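Methionine-binding lipoprotein metQ (Bacillus subtilis subsp. subtilis, PDB 4GOT) binds methionine, here seen as selenomethionine, and probably hands it to the membrane permease of the MetNPQ ABC importer. Local coordinates at residues K14-E19 / A83-P88; S41-Y46 / F176-Y181. All coordinates share one frame; numbering follows the deposited sequence.

Contact 1: K14-E19 / A83-P88; sequences KTPHAE and AVHLEP. With MSE (selenomethionine), chain B.
Two buried imidazoles meet as an offset edge-to-face pair, His-85 turning its edge toward a face of His-17. Centroids lie 4.7 Å apart, and the planes are inclined at 62°. At the closest approach, CE1 of His-85 comes within 3.3 Å of His-17 NE2. The site is the cleft of a two-lobed periplasmic binding protein fold: His-17 sits in the first turn of helix 14-29, while strand 78-86 of the six-stranded sheet runs out through Glu-87 toward strand 90-92 in the other lobe. Imidazole suits both places, being flat enough to pack and polar at its rim. On His-17, NE2 is hydrogen-bonded to Asn-206 OD1; on His-85, ND1 is hydrogen-bonded to Tyr-59 OH. The other nitrogen, His-85 NE2, donates to Glu-87 OE2 over 2.8 Å, nearly straight at 166°, although the place of OE2 is less sure. Glu-87 is extended beyond CG, which lets its carboxylate reach the ligand, and OE1 accepts from the selenomethionine N at 2.9 Å. A carboxylate here would probably suit the ligand's ammonium group. An alanine in place of His-17 would probably leave Asn-206 OD1 without this partner and open a gap beside the edge of His-85. Pro-16, entered through a cis peptide, closes the group with its ring, CG resting 4.1 Å from His-85 NE2.

Contact 2: S41-Y46 / F176-Y181; sequences SDYKMY and FINVNY. With MSE (selenomethionine), chain B.
Tyr-43 and Asn-180 meet end to end across the binding cleft, and the hydrogen bond between them leads the polar contacts. The hydroxyl OH of Tyr-43 donates to Asn-180 OD1 over 2.7 Å, lying in the carbonyl plane on a lone pair. The same OD1 takes a weak bond from the ligand's amine, 3.4 Å from the selenomethionine N, so one amide oxygen serves both protein and ligand. Farther out, one water is hydrogen-bonded to both Tyr-46 OH and Tyr-181 OH. A capping bond from Lys-44 N to Asp-42 OD2, 3.0 Å long, holds the turn that carries Tyr-43 into helix 44-51. Among the ring contacts, Asn-180 ND2 lies over the centre of the Tyr-181 ring, and the Tyr-43 ring is filled on both faces. Over the centre of one sits the ligand's methyl, with CE 3.4 Å above the plane of the ring; against the opposite face comes Tyr-181, whose CE2 lies 3.3 Å from Tyr-43 CE1. The two rings run past one another in opposite senses, their planes inclined at 36°. Tyrosine is apt here because its ring offers an apolar surface to the selenium-bound methyl while its hydroxyl makes a hydrogen bond from the first lobe to Asn-180 of the other, an arrangement consistent with a closed, ligand-bound cleft.

Both contacts line the cleft around the same selenomethionine. Contact 1 is wholly buried, whereas contact 2, mostly buried, reaches exposed Ser-41 at its margin. They share no helix or strand: contact 1 joins helix 14-29 to the end of strand 78-86, and contact 2 sets the turn leading into helix 44-51 against the start of helix 179-184, just after strand 174-177 of the second lobe. Their chemistry differs accordingly: one imidazole and a carboxylate stand at the ligand's amine in contact 1, with a second imidazole behind them, while in contact 2 one phenol ring meets the methyl and an amide oxygen lies near the amine. They touch where Glu-87 OE1 probably accepts from Asn-180 N, 3.0 Å away.

Contact 1: K14-E19 / A83-P88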
loop_
_atom_site.group_PDB
_atom_site.type_symbol
_atom_site.label_atom_id
_atom_site.label_comp_id
_atom_site.label_asym_id
_atom_site.label_seq_id
_atom_site.Cartn_x
_atom_site.Cartn_y
_atom_site.Cartn_z
ATOM N N LYS A 14 -2.063 2.354 10.485
ATOM C CA LYS A 14 -2.044 1.622 11.754
ATOM C C LYS A 14 -1.241 0.357 11.765
ATOM O O LYS A 14 -0.500 0.109 12.729
ATOM C CB LYS A 14 -3.449 1.250 12.216
ATOM C CG LYS A 14 -3.479 0.796 13.678
ATOM C CD LYS A 14 -4.875 0.984 14.232
ATOM C CE LYS A 14 -5.112 0.297 15.574
ATOM N NZ LYS A 14 -6.525 -0.202 15.581
ATOM N N THR A 15 -1.404 -0.427 10.700
ATOM C CA THR A 15 -0.733 -1.708 10.542
ATOM C C THR A 15 -0.505 -2.058 9.039
ATOM O O THR A 15 -1.400 -1.931 8.210
ATOM C CB THR A 15 -1.473 -2.842 11.339
ATOM O OG1 THR A 15 -0.758 -4.072 11.209
ATOM C CG2 THR A 15 -2.942 -3.015 10.882
ATOM N N PRO A 16 0.702 -2.513 8.699
ATOM C CA PRO A 16 1.809 -2.783 9.651
ATOM C C PRO A 16 2.673 -1.578 10.020
ATOM O O PRO A 16 3.558 -1.711 10.877
ATOM C CB PRO A 16 2.699 -3.748 8.864
ATOM C CG PRO A 16 2.477 -3.371 7.445
ATOM C CD PRO A 16 1.024 -3.004 7.335
ATOM N N HIS A 17 2.444 -0.433 9.365
ATOM C CA HIS A 17 3.431 0.629 9.334
ATOM C C HIS A 17 3.667 1.234 10.752
ATOM O O HIS A 17 4.848 1.366 11.187
ATOM C CB HIS A 17 3.063 1.733 8.316
ATOM C CG HIS A 17 2.767 1.240 6.945
ATOM N ND1 HIS A 17 1.694 0.425 6.673
ATOM C CD2 HIS A 17 3.349 1.505 5.745
ATOM C CE1 HIS A 17 1.704 0.104 5.385
ATOM N NE2 HIS A 17 2.671 0.781 4.785
ATOM N N ALA A 18 2.610 1.573 11.488
ATOM C CA ALA A 18 2.808 2.135 12.859
ATOM C C ALA A 18 3.421 1.070 13.823
ATOM O O ALA A 18 4.208 1.397 14.677
ATOM C CB ALA A 18 1.524 2.714 13.470
ATOM N N GLU A 19 3.080 -0.197 13.654
ATOM C CA GLU A 19 3.702 -1.288 14.437
ATOM C C GLU A 19 5.227 -1.482 14.145
ATOM O O GLU A 19 6.031 -1.750 15.064
ATOM C CB GLU A 19 2.984 -2.609 14.166
ATOM C CG GLU A 19 1.494 -2.585 14.454
ATOM C CD GLU A 19 0.846 -3.977 14.420
ATOM O OE1 GLU A 19 1.417 -4.916 13.793
ATOM O OE2 GLU A 19 -0.252 -4.127 15.007
ATOM N N ALA A 83 12.629 2.808 0.034
ATOM C CA ALA A 83 11.697 1.670 0.204
ATOM C C ALA A 83 12.023 0.832 1.485
ATOM O O ALA A 83 13.175 0.752 1.910
ATOM C CB ALA A 83 11.719 0.806 -1.076
ATOM N N VAL A 84 11.003 0.230 2.086
ATOM C CA VAL A 84 11.098 -0.545 3.342
ATOM C C VAL A 84 10.554 -1.985 3.207
ATOM O O VAL A 84 11.213 -2.940 3.659
ATOM C CB VAL A 84 10.359 0.135 4.512
ATOM C CG1 VAL A 84 10.604 -0.616 5.821
ATOM C CG2 VAL A 84 10.775 1.589 4.637
ATOM N N HIS A 85 9.357 -2.099 2.610
ATOM C CA HIS A 85 8.555 -3.321 2.575
ATOM C C HIS A 85 7.542 -3.308 1.404
ATOM O O HIS A 85 7.087 -2.263 0.929
ATOM C CB HIS A 85 7.840 -3.571 3.931
ATOM C CG HIS A 85 6.536 -2.852 4.103
ATOM N ND1 HIS A 85 6.375 -1.787 4.972
ATOM C CD2 HIS A 85 5.311 -3.086 3.578
ATOM C CE1 HIS A 85 5.127 -1.370 4.931
ATOM N NE2 HIS A 85 4.458 -2.145 4.100
ATOM N N LEU A 86 7.178 -4.512 1.001
ATOM C CA LEU A 86 6.154 -4.799 0.001
ATOM C C LEU A 86 4.914 -5.496 0.661
ATOM O O LEU A 86 5.040 -6.358 1.574
ATOM C CB LEU A 86 6.796 -5.707 -1.104
ATOM C CG LEU A 86 5.926 -6.093 -2.331
ATOM C CD1 LEU A 86 5.403 -4.858 -3.068
ATOM C CD2 LEU A 86 6.651 -7.055 -3.293
ATOM N N GLU A 87 3.722 -5.138 0.181
ATOM C CA GLU A 87 2.468 -5.805 0.571
ATOM C C GLU A 87 1.774 -6.371 -0.686
ATOM O O GLU A 87 1.002 -5.679 -1.320
ATOM C CB GLU A 87 1.513 -4.795 1.230
ATOM C CG GLU A 87 1.956 -4.270 2.566
ATOM C CD GLU A 87 1.103 -3.094 3.046
ATOM O OE1 GLU A 87 -0.098 -2.983 2.697
ATOM O OE2 GLU A 87 1.669 -2.261 3.776
ATOM N N PRO A 88 2.074 -7.622 -1.081
ATOM C CA PRO A 88 1.316 -8.167 -2.219
ATOM C C PRO A 88 -0.228 -8.072 -2.027
ATOM O O PRO A 88 -0.787 -8.525 -1.010
ATOM C CB PRO A 88 1.817 -9.603 -2.298
ATOM C CG PRO A 88 3.215 -9.506 -1.802
ATOM C CD PRO A 88 3.149 -8.530 -0.661
HETATM N N MSE B 300 0.076 -0.163 2.052
HETATM C CA MSE B 300 -0.687 -0.087 0.771
HETATM C C MSE B 300 -0.254 -1.182 -0.262
HETATM O O MSE B 300 0.923 -1.295 -0.474
HETATM O OXT MSE B 300 -1.019 -1.924 -0.928
HETATM C CB MSE B 300 -0.452 1.297 0.146
HETATM C CG MSE B 300 -1.362 1.664 -0.984
HETATM SE SE MSE B 300 -0.852 3.362 -1.866
HETATM C CE MSE B 300 -1.591 4.672 -0.405
#

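Contact 2: S41-Y46 / F176-Y181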
loop_
_atom_site.group_PDB
_atom_site.type_symbol
_atom_site.label_atom_id
_atom_site.label_comp_id
_atom_site.label_asym_id
_atom_site.label_seq_id
_atom_site.Cartn_x
_atom_site.Cartn_y
_atom_site.Cartn_z
ATOM N N SER A 41 -6.923 8.935 9.368
ATOM C CA SER A 41 -8.128 8.139 9.002
ATOM C C SER A 41 -8.195 7.664 7.552
ATOM O O SER A 41 -8.939 6.739 7.247
ATOM C CB SER A 41 -9.418 8.869 9.349
ATOM O OG SER A 41 -9.409 10.216 8.927
ATOM N N ASP A 42 -7.487 8.316 6.634
ATOM C CA ASP A 42 -7.450 7.796 5.249
ATOM C C ASP A 42 -6.232 8.284 4.497
ATOM O O ASP A 42 -5.592 9.256 4.885
ATOM C CB ASP A 42 -8.767 8.122 4.486
ATOM C CG ASP A 42 -8.666 9.394 3.615
ATOM O OD1 ASP A 42 -8.804 10.486 4.184
ATOM O OD2 ASP A 42 -8.442 9.291 2.358
ATOM N N TYR A 43 -5.906 7.527 3.433
ATOM C CA TYR A 43 -4.717 7.644 2.671
ATOM C C TYR A 43 -4.479 9.074 2.206
ATOM O O TYR A 43 -3.324 9.499 2.113
ATOM C CB TYR A 43 -4.839 6.759 1.405
ATOM C CG TYR A 43 -4.606 5.245 1.477
ATOM C CD1 TYR A 43 -3.999 4.624 2.547
ATOM C CD2 TYR A 43 -4.979 4.442 0.384
ATOM C CE1 TYR A 43 -3.762 3.246 2.547
ATOM C CE2 TYR A 43 -4.763 3.071 0.366
ATOM C CZ TYR A 43 -4.155 2.471 1.458
ATOM O OH TYR A 43 -3.944 1.127 1.431
ATOM N N LYS A 44 -5.535 9.827 1.914
ATOM C CA LYS A 44 -5.358 11.182 1.360
ATOM C C LYS A 44 -4.788 12.159 2.401
ATOM O O LYS A 44 -4.257 13.206 2.045
ATOM C CB LYS A 44 -6.671 11.728 0.767
ATOM C CG LYS A 44 -7.146 11.104 -0.549
ATOM C CD LYS A 44 -6.069 11.162 -1.653
ATOM C CE LYS A 44 -6.557 11.711 -2.997
ATOM N NZ LYS A 44 -7.723 10.957 -3.527
HETATM N N MSE A 45 -4.899 11.810 3.686
HETATM C CA MSE A 45 -4.416 12.679 4.744
HETATM C C MSE A 45 -2.888 12.735 4.927
HETATM O O MSE A 45 -2.350 13.735 5.441
HETATM C CB MSE A 45 -5.079 12.300 6.084
HETATM C CG MSE A 45 -6.542 12.588 6.059
HETATM SE SE MSE A 45 -7.339 12.241 7.821
HETATM C CE MSE A 45 -6.414 13.634 8.852
ATOM N N TYR A 46 -2.185 11.676 4.536
ATOM C CA TYR A 46 -0.786 11.486 4.931
ATOM C C TYR A 46 0.154 12.471 4.211
ATOM O O TYR A 46 0.951 13.113 4.850
ATOM C CB TYR A 46 -0.380 10.029 4.698
ATOM C CG TYR A 46 -1.055 9.088 5.676
ATOM C CD1 TYR A 46 -2.311 8.553 5.423
ATOM C CD2 TYR A 46 -0.445 8.759 6.889
ATOM C CE1 TYR A 46 -2.945 7.712 6.367
ATOM C CE2 TYR A 46 -1.079 7.950 7.830
ATOM C CZ TYR A 46 -2.316 7.415 7.575
ATOM O OH TYR A 46 -2.884 6.554 8.513
ATOM N N PHE A 176 -11.111 -6.175 -3.936
ATOM C CA PHE A 176 -9.689 -5.834 -3.680
ATOM C C PHE A 176 -9.527 -5.205 -2.305
ATOM O O PHE A 176 -10.288 -4.296 -1.957
ATOM C CB PHE A 176 -9.118 -4.879 -4.736
ATOM C CG PHE A 176 -8.865 -5.540 -6.077
ATOM C CD1 PHE A 176 -9.875 -5.597 -7.030
ATOM C CD2 PHE A 176 -7.634 -6.080 -6.392
ATOM C CE1 PHE A 176 -9.671 -6.216 -8.276
ATOM C CE2 PHE A 176 -7.415 -6.689 -7.637
ATOM C CZ PHE A 176 -8.431 -6.753 -8.580
ATOM N N ILE A 177 -8.566 -5.705 -1.521
ATOM C CA ILE A 177 -8.244 -5.106 -0.194
ATOM C C ILE A 177 -6.692 -5.009 -0.082
ATOM O O ILE A 177 -5.956 -6.016 -0.259
ATOM C CB ILE A 177 -8.815 -5.901 1.025
ATOM C CG1 ILE A 177 -10.259 -6.400 0.778
ATOM C CG2 ILE A 177 -8.769 -5.034 2.282
ATOM C CD1 ILE A 177 -10.834 -7.299 1.870
ATOM N N ASN A 178 -6.204 -3.805 0.205
ATOM C CA ASN A 178 -4.777 -3.558 0.441
ATOM C C ASN A 178 -4.404 -4.291 1.728
ATOM O O ASN A 178 -5.181 -4.252 2.680
ATOM C CB ASN A 178 -4.510 -2.060 0.660
ATOM C CG ASN A 178 -4.762 -1.205 -0.586
ATOM O OD1 ASN A 178 -3.879 -1.050 -1.430
ATOM N ND2 ASN A 178 -5.955 -0.666 -0.706
ATOM N N VAL A 179 -3.216 -4.895 1.786
ATOM C CA VAL A 179 -2.802 -5.649 2.987
ATOM C C VAL A 179 -2.960 -4.828 4.301
ATOM O O VAL A 179 -3.415 -5.356 5.303
ATOM C CB VAL A 179 -1.354 -6.189 2.875
ATOM C CG1 VAL A 179 -0.931 -6.839 4.209
ATOM C CG2 VAL A 179 -1.173 -7.137 1.674
ATOM N N ASN A 180 -2.578 -3.558 4.320
ATOM C CA ASN A 180 -2.709 -2.764 5.571
ATOM C C ASN A 180 -4.140 -2.705 6.150
ATOM O O ASN A 180 -4.360 -2.888 7.358
ATOM C CB ASN A 180 -2.143 -1.342 5.427
ATOM C CG ASN A 180 -3.020 -0.400 4.613
ATOM O OD1 ASN A 180 -3.025 -0.454 3.359
ATOM N ND2 ASN A 180 -3.687 0.549 5.305
ATOM N N TYR A 181 -5.119 -2.503 5.267
ATOM C CA TYR A 181 -6.525 -2.477 5.670
ATOM C C TYR A 181 -7.090 -3.857 5.864
ATOM O O TYR A 181 -7.922 -4.041 6.757
ATOM C CB TYR A 181 -7.329 -1.669 4.674
ATOM C CG TYR A 181 -7.059 -0.210 4.792
ATOM C CD1 TYR A 181 -7.109 0.420 6.050
ATOM C CD2 TYR A 181 -6.798 0.580 3.654
ATOM C CE1 TYR A 181 -6.866 1.779 6.172
ATOM C CE2 TYR A 181 -6.581 1.943 3.775
ATOM C CZ TYR A 181 -6.617 2.537 5.026
ATOM O OH TYR A 181 -6.388 3.895 5.171
HETATM N N MSE B 300 0.076 -0.163 2.052
HETATM C CA MSE B 300 -0.687 -0.087 0.771
HETATM C C MSE B 300 -0.254 -1.182 -0.262
HETATM O O MSE B 300 0.923 -1.295 -0.474
HETATM O OXT MSE B 300 -1.019 -1.924 -0.928
HETATM C CB MSE B 300 -0.452 1.297 0.146
HETATM C CG MSE B 300 -1.362 1.664 -0.984
HETATM SE SE MSE B 300 -0.852 3.362 -1.866
HETATM C CE MSE B 300 -1.591 4.672 -0.405
HETATM O O HOH W 1 -5.274 5.022 7.598
#